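Local structure of GTPase activator-like protein (5HIU) at residues A153-D156 against A157-A161; S222-D225 against D226-C230. The protein is a TSC2 homologue that probably stimulates GTP hydrolysis by a small GTPase, the chain described here being its N-terminal, all-helical part. All coordinates share one frame; numbering follows the deposited sequence.

Contact 1: A153-D156 against A157-A161; sequences AARD and ARKLA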
ATOM      1  N   ALA A 153      15.401  -8.651  -5.401  1.00 66.18           N
ATOM      2  CA  ALA A 153      16.227  -8.403  -6.579  1.00 64.44           C
ATOM      3  C   ALA A 153      16.223  -6.945  -7.022  1.00 64.87           C
ATOM      4  O   ALA A 153      17.157  -6.490  -7.676  1.00 69.75           O
ATOM      5  CB  ALA A 153      15.801  -9.297  -7.731  1.00 60.12           C
ATOM      6  N   ALA A 154      15.182  -6.198  -6.694  1.00 65.02           N
ATOM      7  CA  ALA A 154      15.193  -4.783  -7.050  1.00 67.07           C
ATOM      8  C   ALA A 154      16.063  -4.029  -6.083  1.00 68.61           C
ATOM      9  O   ALA A 154      16.809  -3.153  -6.488  1.00 74.31           O
ATOM     10  CB  ALA A 154      13.791  -4.205  -7.066  1.00 65.00           C
ATOM     11  N   ARG A 155      15.986  -4.390  -4.809  1.00 70.14           N
ATOM     12  CA  ARG A 155      16.699  -3.650  -3.786  1.00 80.31           C
ATOM     13  C   ARG A 155      18.188  -3.786  -4.010  1.00 84.79           C
ATOM     14  O   ARG A 155      18.949  -2.823  -3.846  1.00 89.33           O
ATOM     15  CB  ARG A 155      16.322  -4.123  -2.378  1.00 81.82           C
ATOM     16  CG  ARG A 155      17.265  -5.125  -1.741  1.00 85.10           C
ATOM     17  CD  ARG A 155      16.845  -5.349  -0.310  1.00 89.14           C
ATOM     18  NE  ARG A 155      17.471  -6.521   0.287  1.00 97.60           N
ATOM     19  CZ  ARG A 155      17.069  -7.088   1.423  1.00103.79           C
ATOM     20  NH1 ARG A 155      16.021  -6.607   2.098  1.00103.26           N
ATOM     21  NH2 ARG A 155      17.715  -8.150   1.887  1.00112.68           N
ATOM     22  N   ASP A 156      18.593  -4.992  -4.378  1.00 81.04           N
ATOM     23  CA  ASP A 156      19.991  -5.266  -4.611  1.00 84.82           C
ATOM     24  C   ASP A 156      20.476  -4.427  -5.794  1.00 85.92           C
ATOM     25  O   ASP A 156      21.428  -3.656  -5.645  1.00 97.65           O
ATOM     26  CB  ASP A 156      20.214  -6.769  -4.813  1.00 84.71           C
ATOM     27  CG  ASP A 156      19.909  -7.593  -3.546  1.00 83.16           C
ATOM     28  OD1 ASP A 156      19.571  -7.012  -2.488  1.00 82.90           O
ATOM     29  OD2 ASP A 156      20.000  -8.835  -3.610  1.00 81.12           O
ATOM     30  N   ALA A 157      19.801  -4.521  -6.939  1.00 79.36           N
ATOM     31  CA  ALA A 157      20.139  -3.697  -8.114  1.00 80.09           C
ATOM     32  C   ALA A 157      20.332  -2.237  -7.745  1.00 86.88           C
ATOM     33  O   ALA A 157      21.295  -1.599  -8.174  1.00100.54           O
ATOM     34  CB  ALA A 157      19.058  -3.805  -9.173  1.00 77.68           C
ATOM     35  N   ARG A 158      19.408  -1.728  -6.936  1.00 86.63           N
ATOM     36  CA  ARG A 158      19.426  -0.347  -6.473  1.00 86.45           C
ATOM     37  C   ARG A 158      20.574  -0.051  -5.493  1.00 96.30           C
ATOM     38  O   ARG A 158      21.041   1.084  -5.419  1.00 93.47           O
ATOM     39  CB  ARG A 158      18.102  -0.025  -5.787  1.00 84.36           C
ATOM     40  CG  ARG A 158      16.859  -0.099  -6.664  1.00 80.03           C
ATOM     41  CD  ARG A 158      15.609  -0.395  -5.827  1.00 74.35           C
ATOM     42  NE  ARG A 158      14.406  -0.467  -6.656  1.00 72.15           N
ATOM     43  CZ  ARG A 158      13.157  -0.635  -6.211  1.00 70.40           C
ATOM     44  NH1 ARG A 158      12.889  -0.752  -4.916  1.00 67.80           N
ATOM     45  NH2 ARG A 158      12.156  -0.687  -7.081  1.00 71.54           N
ATOM     46  N   LYS A 159      20.992  -1.053  -4.715  1.00104.81           N
ATOM     47  CA  LYS A 159      22.150  -0.915  -3.818  1.00116.43           C
ATOM     48  C   LYS A 159      23.415  -0.783  -4.635  1.00118.91           C
ATOM     49  O   LYS A 159      24.235   0.105  -4.406  1.00129.48           O
ATOM     50  CB  LYS A 159      22.295  -2.124  -2.883  1.00124.60           C
ATOM     51  CG  LYS A 159      21.372  -2.082  -1.679  1.00135.58           C
ATOM     52  CD  LYS A 159      21.413  -3.363  -0.857  1.00145.30           C
ATOM     53  CE  LYS A 159      20.400  -3.297   0.282  1.00150.72           C
ATOM     54  NZ  LYS A 159      20.395  -4.515   1.140  1.00155.46           N
ATOM     55  N   LEU A 160      23.551  -1.679  -5.598  1.00113.60           N
ATOM     56  CA  LEU A 160      24.729  -1.728  -6.437  1.00118.44           C
ATOM     57  C   LEU A 160      24.703  -0.600  -7.449  1.00115.77           C
ATOM     58  O   LEU A 160      25.729  -0.295  -8.045  1.00128.92           O
ATOM     59  CB  LEU A 160      24.822  -3.079  -7.150  1.00119.30           C
ATOM     60  CG  LEU A 160      24.777  -4.279  -6.194  1.00120.64           C
ATOM     61  CD1 LEU A 160      24.594  -5.592  -6.946  1.00115.59           C
ATOM     62  CD2 LEU A 160      26.011  -4.290  -5.295  1.00127.44           C
ATOM     63  N   ALA A 161      23.538   0.009  -7.658  1.00103.87           N
ATOM     64  CA  ALA A 161      23.476   1.241  -8.431  1.00106.92           C
ATOM     65  C   ALA A 161      24.052   2.397  -7.615  1.00117.04           C
ATOM     66  O   ALA A 161      24.940   3.101  -8.083  1.00121.95           O
ATOM     67  CB  ALA A 161      22.054   1.544  -8.853  1.00101.34           C
TER
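Backbone bonds one helical turn apart join A153-D156 to A157-A161. The N-H of L160 meets D156 O at 2.9 Å, with an angle of 168° at the hydrogen. R158 N binds A154 O at 3.0 Å, and K159 N reaches R155 O at 2.8 Å on a more bent path. The bond from A157 N to A153 O, one residue earlier, is weak at 3.4 Å.

Two pairs of side chains follow this spacing. R158 runs back along A154. Its first torsion sets CG beside its own backbone N (chi1 -63°), and the chain then extends past the A154 carbonyl. The guanidinium ends with one face on the methyl of A154. A154 CB sits over the centre of that group, 3.7 Å from R158 CZ. The nitrogens of this group bind D226 and D181 in salt bridges.

R155 and K159 lie side by side and point the same way. R155 NE and K159 NZ are 3.6 Å apart, so two positive charges are close. D156 probably eases this. D156 OD1 forms a salt bridge at the edge of the R155 guanidinium, in its plane, 3.5 Å from R155 NE. D156 OD1 is also 4.5 Å from K159 NZ, too far for a salt bridge.

These turns belong to the C-terminal part of helix 139-163, near the surface of the helical array. The A154 and R158 side packs on L184 of helix 179-198. R158 also touches T221, S222 and V223, just ahead of helix 224-240.

Contact 2: S222-D225 against D226-C230; sequences SVED and DLRAC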
ATOM      1  N   SER A 222      13.410   2.382  -1.540  1.00 79.37           N
ATOM      2  CA  SER A 222      14.013   3.638  -1.933  1.00 77.53           C
ATOM      3  C   SER A 222      13.173   4.304  -3.011  1.00 73.88           C
ATOM      4  O   SER A 222      13.416   5.462  -3.339  1.00 73.36           O
ATOM      5  CB  SER A 222      15.461   3.400  -2.388  1.00 84.80           C
ATOM      6  OG  SER A 222      15.608   2.229  -3.178  1.00 88.75           O
ATOM      7  N   VAL A 223      12.170   3.582  -3.532  1.00 70.07           N
ATOM      8  CA  VAL A 223      11.415   4.012  -4.714  1.00 66.47           C
ATOM      9  C   VAL A 223       9.918   4.208  -4.441  1.00 63.96           C
ATOM     10  O   VAL A 223       9.172   3.275  -4.159  1.00 68.97           O
ATOM     11  CB  VAL A 223      11.591   3.024  -5.885  1.00 65.63           C
ATOM     12  CG1 VAL A 223      11.081   3.654  -7.175  1.00 67.75           C
ATOM     13  CG2 VAL A 223      13.055   2.628  -6.033  1.00 65.63           C
ATOM     14  N   GLU A 224       9.505   5.455  -4.552  1.00 62.33           N
ATOM     15  CA  GLU A 224       8.153   5.894  -4.323  1.00 58.70           C
ATOM     16  C   GLU A 224       7.123   5.070  -5.099  1.00 58.01           C
ATOM     17  O   GLU A 224       6.027   4.791  -4.596  1.00 62.88           O
ATOM     18  CB  GLU A 224       8.087   7.373  -4.703  1.00 60.71           C
ATOM     19  CG  GLU A 224       6.712   7.987  -4.760  1.00 64.74           C
ATOM     20  CD  GLU A 224       6.745   9.491  -4.574  1.00 73.97           C
ATOM     21  OE1 GLU A 224       7.809  10.034  -4.211  1.00 81.48           O
ATOM     22  OE2 GLU A 224       5.701  10.140  -4.780  1.00 77.30           O
ATOM     23  N   ASP A 225       7.465   4.667  -6.315  1.00 58.81           N
ATOM     24  CA  ASP A 225       6.540   3.885  -7.151  1.00 57.55           C
ATOM     25  C   ASP A 225       6.145   2.567  -6.506  1.00 54.51           C
ATOM     26  O   ASP A 225       4.990   2.176  -6.615  1.00 48.39           O
ATOM     27  CB  ASP A 225       7.109   3.631  -8.556  1.00 59.36           C
ATOM     28  CG  ASP A 225       6.876   4.796  -9.508  1.00 69.78           C
ATOM     29  OD1 ASP A 225       5.981   5.652  -9.266  1.00 75.01           O
ATOM     30  OD2 ASP A 225       7.617   4.870 -10.511  1.00 85.87           O
ATOM     31  N   ASP A 226       7.097   1.900  -5.840  1.00 52.92           N
ATOM     32  CA  ASP A 226       6.796   0.757  -4.990  1.00 48.89           C
ATOM     33  C   ASP A 226       5.745   1.111  -3.934  1.00 50.10           C
ATOM     34  O   ASP A 226       4.866   0.310  -3.640  1.00 51.01           O
ATOM     35  CB  ASP A 226       8.055   0.256  -4.275  1.00 54.55           C
ATOM     36  CG  ASP A 226       9.138  -0.258  -5.230  1.00 55.92           C
ATOM     37  OD1 ASP A 226       8.825  -0.555  -6.400  1.00 56.22           O
ATOM     38  OD2 ASP A 226      10.311  -0.377  -4.786  1.00 53.90           O
ATOM     39  N   LEU A 227       5.831   2.293  -3.333  1.00 53.48           N
ATOM     40  CA  LEU A 227       4.831   2.679  -2.329  1.00 54.34           C
ATOM     41  C   LEU A 227       3.490   2.919  -2.972  1.00 52.28           C
ATOM     42  O   LEU A 227       2.463   2.545  -2.435  1.00 47.16           O
ATOM     43  CB  LEU A 227       5.225   3.958  -1.599  1.00 54.66           C
ATOM     44  CG  LEU A 227       6.338   3.859  -0.594  1.00 60.36           C
ATOM     45  CD1 LEU A 227       6.645   5.251  -0.078  1.00 66.54           C
ATOM     46  CD2 LEU A 227       5.958   2.940   0.552  1.00 63.98           C
ATOM     47  N   ARG A 228       3.508   3.606  -4.104  1.00 49.54           N
ATOM     48  CA  ARG A 228       2.276   3.871  -4.811  1.00 52.24           C
ATOM     49  C   ARG A 228       1.671   2.515  -5.104  1.00 48.91           C
ATOM     50  O   ARG A 228       0.484   2.294  -4.884  1.00 51.58           O
ATOM     51  CB  ARG A 228       2.543   4.667  -6.088  1.00 51.88           C
ATOM     52  CG  ARG A 228       1.346   4.814  -6.993  1.00 58.46           C
ATOM     53  CD  ARG A 228       1.668   5.639  -8.238  1.00 63.06           C
ATOM     54  NE  ARG A 228       1.447   7.064  -8.011  1.00 67.61           N
ATOM     55  CZ  ARG A 228       2.367   7.935  -7.596  1.00 76.63           C
ATOM     56  NH1 ARG A 228       3.626   7.568  -7.352  1.00 80.95           N
ATOM     57  NH2 ARG A 228       2.021   9.206  -7.426  1.00 82.95           N
ATOM     58  N   ALA A 229       2.516   1.598  -5.548  1.00 46.56           N
ATOM     59  CA  ALA A 229       2.059   0.292  -5.993  1.00 47.09           C
ATOM     60  C   ALA A 229       1.476  -0.502  -4.831  1.00 47.42           C
ATOM     61  O   ALA A 229       0.403  -1.060  -4.974  1.00 46.94           O
ATOM     62  CB  ALA A 229       3.194  -0.484  -6.670  1.00 45.84           C
ATOM     63  N   CYS A 230       2.173  -0.535  -3.692  1.00 45.11           N
ATOM     64  CA  CYS A 230       1.686  -1.227  -2.511  1.00 44.78           C
ATOM     65  C   CYS A 230       0.394  -0.660  -1.970  1.00 51.53           C
ATOM     66  O   CYS A 230      -0.426  -1.399  -1.434  1.00 62.25           O
ATOM     67  CB  CYS A 230       2.720  -1.184  -1.396  1.00 47.43           C
ATOM     68  SG  CYS A 230       4.188  -2.100  -1.836  1.00 57.60           S
TER
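The carboxylate of D226 lies beside V223, and its OD2 is gripped by two groups from earlier in the chain. The hydroxyl of T221 gives it a hydrogen bond, and R158 of helix 139-163 gives it a salt bridge. D226 CG stands beside its own backbone N (chi1 -63°), which keeps the acid near V223. There D226 OD2 is 3.8 Å from V223 CB, and D226 CB is 3.2 Å from V223 O.

Backbone bonds also hold this turn. R228 N binds E224 O at 2.8 Å. A229 N binds D225 O at the same distance. E224 O also takes a weak bond from L227 N, and V223 O a weak one from D226 N.

D225 and R228 form a salt bridge on another side. The R228 chain bends at its third torsion (chi3 -89°), and NH1 comes 3.6 Å from D225 OD1. The carboxylate and guanidinium planes are 77° apart, so this is a single-point contact and not a flat paired one. R228 NH2 has a second, weak ion pair with E268. The CG of E224 passes 4.1 Å from R228 NH1.

D226 is buried, and a cation and a hydroxyl meet its charge, so it probably stays ionised. The three acids E224, D225 and D226 also stand near the N-terminal end of helix 224-240, where negative charge probably suits the helix dipole.

Contact 1 comes first along the chain, near the C-terminal end of helix 139-163. Helices 179-198 and 204-219 follow, and contact 2 then lies at the beginning of helix 224-240. The contacts are in series. They neither nest nor cross, and neither closes a loop, because each joins adjoining residues. The centres of contact 1 and contact 2 are about 15 Å apart, and the two meet in space. R158 NH1 is 2.6 Å from D226 OD2, and R158 CZ packs 3.3 Å from V223 CG2. R158 thus ties helix 139-163 to helix 224-240. Both contacts also touch L184 of helix 179-198, so three helices of the array share this junction.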